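Local coordinates for increased recombination centers protein 6 (Saccharomyces cerevisiae, PDB 3UC9) that serves as a clathrin coat accessory factor related to small G proteins and is involved in gross chromosomal rearrangements and telomere healing, at residues Q123-A128 against T132-V137. Sequence-based numbering, arbitrary orientation.
Sequences QFMIAA and TFVVLV. Unlike the reference sequence in segment 132-137: Val-137 (reference Ala).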
loop_
_atom_site.group_PDB
_atom_site.type_symbol
_atom_site.label_atom_id
_atom_site.label_comp_id
_atom_site.label_asym_id
_atom_site.label_seq_id
_atom_site.Cartn_x
_atom_site.Cartn_y
_atom_site.Cartn_z
ATOM N N GLN A 123 14.295 -5.202 5.309
ATOM C CA GLN A 123 14.520 -4.253 6.389
ATOM C C GLN A 123 13.272 -3.417 6.712
ATOM O O GLN A 123 13.010 -3.113 7.871
ATOM C CB GLN A 123 15.663 -3.325 6.017
ATOM C CG GLN A 123 16.995 -4.002 6.010
ATOM C CD GLN A 123 18.076 -3.067 5.541
ATOM O OE1 GLN A 123 18.756 -2.443 6.352
ATOM N NE2 GLN A 123 18.217 -2.935 4.221
ATOM N N PHE A 124 12.529 -3.033 5.681
ATOM C CA PHE A 124 11.279 -2.312 5.868
ATOM C C PHE A 124 10.289 -3.142 6.686
ATOM O O PHE A 124 9.680 -2.639 7.638
ATOM C CB PHE A 124 10.659 -1.971 4.519
ATOM C CG PHE A 124 9.407 -1.134 4.618
ATOM C CD1 PHE A 124 9.483 0.237 4.805
ATOM C CD2 PHE A 124 8.155 -1.718 4.526
ATOM C CE1 PHE A 124 8.330 1.009 4.898
ATOM C CE2 PHE A 124 7.004 -0.955 4.614
ATOM C CZ PHE A 124 7.091 0.409 4.805
ATOM N N MET A 125 10.122 -4.404 6.298
ATOM C CA MET A 125 9.148 -5.273 6.960
ATOM C C MET A 125 9.537 -5.580 8.404
ATOM O O MET A 125 8.677 -5.649 9.268
ATOM C CB MET A 125 8.951 -6.566 6.167
ATOM C CG MET A 125 8.365 -6.366 4.791
ATOM S SD MET A 125 6.896 -5.334 4.684
ATOM C CE MET A 125 5.840 -6.194 5.844
ATOM N N ILE A 126 10.829 -5.748 8.682
ATOM C CA ILE A 126 11.278 -5.921 10.066
ATOM C C ILE A 126 10.768 -4.789 10.973
ATOM O O ILE A 126 10.372 -5.032 12.120
ATOM C CB ILE A 126 12.830 -6.013 10.176
ATOM C CG1 ILE A 126 13.373 -7.258 9.462
ATOM C CG2 ILE A 126 13.278 -6.021 11.631
ATOM C CD1 ILE A 126 12.654 -8.536 9.788
ATOM N N ALA A 127 10.776 -3.562 10.460
ATOM C CA ALA A 127 10.374 -2.385 11.228
ATOM C C ALA A 127 8.854 -2.197 11.261
ATOM O O ALA A 127 8.338 -1.544 12.165
ATOM C CB ALA A 127 11.052 -1.113 10.660
ATOM N N ALA A 128 8.147 -2.737 10.269
ATOM C CA ALA A 128 6.697 -2.533 10.150
ATOM C C ALA A 128 5.951 -3.266 11.266
ATOM O O ALA A 128 6.412 -4.290 11.787
ATOM C CB ALA A 128 6.170 -3.015 8.783
ATOM N N THR A 132 0.257 -4.601 9.163
ATOM C CA THR A 132 0.215 -3.637 8.067
ATOM C C THR A 132 0.299 -4.321 6.705
ATOM O O THR A 132 1.246 -5.055 6.431
ATOM C CB THR A 132 1.365 -2.602 8.200
ATOM O OG1 THR A 132 1.312 -1.970 9.492
ATOM C CG2 THR A 132 1.275 -1.533 7.143
ATOM N N PHE A 133 -0.679 -4.091 5.834
ATOM C CA PHE A 133 -0.530 -4.579 4.461
ATOM C C PHE A 133 0.454 -3.691 3.674
ATOM O O PHE A 133 0.576 -2.483 3.932
ATOM C CB PHE A 133 -1.885 -4.757 3.748
ATOM C CG PHE A 133 -2.591 -3.474 3.347
ATOM C CD1 PHE A 133 -2.179 -2.742 2.241
ATOM C CD2 PHE A 133 -3.726 -3.053 4.025
ATOM C CE1 PHE A 133 -2.864 -1.591 1.846
ATOM C CE2 PHE A 133 -4.412 -1.899 3.637
ATOM C CZ PHE A 133 -3.976 -1.170 2.551
ATOM N N VAL A 134 1.177 -4.296 2.734
ATOM C CA VAL A 134 2.122 -3.558 1.891
ATOM C C VAL A 134 1.904 -3.944 0.442
ATOM O O VAL A 134 2.100 -5.105 0.071
ATOM C CB VAL A 134 3.581 -3.845 2.258
ATOM C CG1 VAL A 134 4.495 -3.029 1.356
ATOM C CG2 VAL A 134 3.838 -3.509 3.736
ATOM N N VAL A 135 1.480 -2.974 -0.355
ATOM C CA VAL A 135 1.242 -3.186 -1.781
ATOM C C VAL A 135 2.215 -2.334 -2.560
ATOM O O VAL A 135 2.289 -1.123 -2.359
ATOM C CB VAL A 135 -0.184 -2.817 -2.182
ATOM C CG1 VAL A 135 -0.377 -2.983 -3.711
ATOM C CG2 VAL A 135 -1.204 -3.664 -1.393
ATOM N N LEU A 136 2.962 -2.978 -3.452
ATOM C CA LEU A 136 3.902 -2.308 -4.323
ATOM C C LEU A 136 3.286 -2.300 -5.708
ATOM O O LEU A 136 3.118 -3.354 -6.335
ATOM C CB LEU A 136 5.235 -3.032 -4.335
ATOM C CG LEU A 136 5.905 -3.128 -2.958
ATOM C CD1 LEU A 136 5.457 -4.374 -2.190
ATOM C CD2 LEU A 136 7.405 -3.123 -3.110
ATOM N N VAL A 137 2.926 -1.102 -6.154
ATOM C CA VAL A 137 2.210 -0.914 -7.402
ATOM C C VAL A 137 3.201 -0.509 -8.472
ATOM O O VAL A 137 3.796 0.561 -8.403
ATOM C CB VAL A 137 1.116 0.152 -7.257
ATOM C CG1 VAL A 137 0.410 0.369 -8.594
ATOM C CG2 VAL A 137 0.117 -0.237 -6.171
#
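One methyl group of a strand, CG2 of Val-134, meets two neighbouring side chains of a helix, Met-125 and Phe-124, in a compact example of how a helix can rest on a strand of the sheet through apolar side chains. No hydrogen bond crosses between the two segments, and all three touching residues are buried.

The sulfur contact is the tighter. SD of Met-125 lies 3.7 Å from CG2 of Val-134, and the end of the methionine chain meets the end of the valine head on. CE of Met-125 backs this up, 4.0 Å from the same CG2, so the thioether end presents two consecutive atoms to one methyl. The bend at chi2 (-49°) turns SD to the strand, and that at chi3 (-55°) keeps CE beside the same methyl.

The aromatic contact is looser and comes from the rim of the ring. CE2 of Phe-124 is 4.2 Å from CG2 of Val-134, which sits at the ring edge near its plane rather than over a face. With CG anti to the backbone N (chi1 -176°), the phenyl group extends from the helix toward the strand. SD of Met-125 also lies in the plane of this ring, at its edge, so sulfur and ring edge lie side by side and face the same valine methyl from the helix.

Backbones stay well apart, CA of Met-125 and CA of Val-134 being 8.8 Å from each other. Strand 103-110, helix 121-127 and strand 133-138 make up a beta-alpha-beta crossover of the Rossmann-type fold, and this contact packs its helix on its second strand, which runs parallel between strands 103-110 and 163-167. Met-125 extends the apolar layer to Ile-163 of the latter, while Phe-133 and Val-135 pack against helix 185-195 on the opposite face of the sheet.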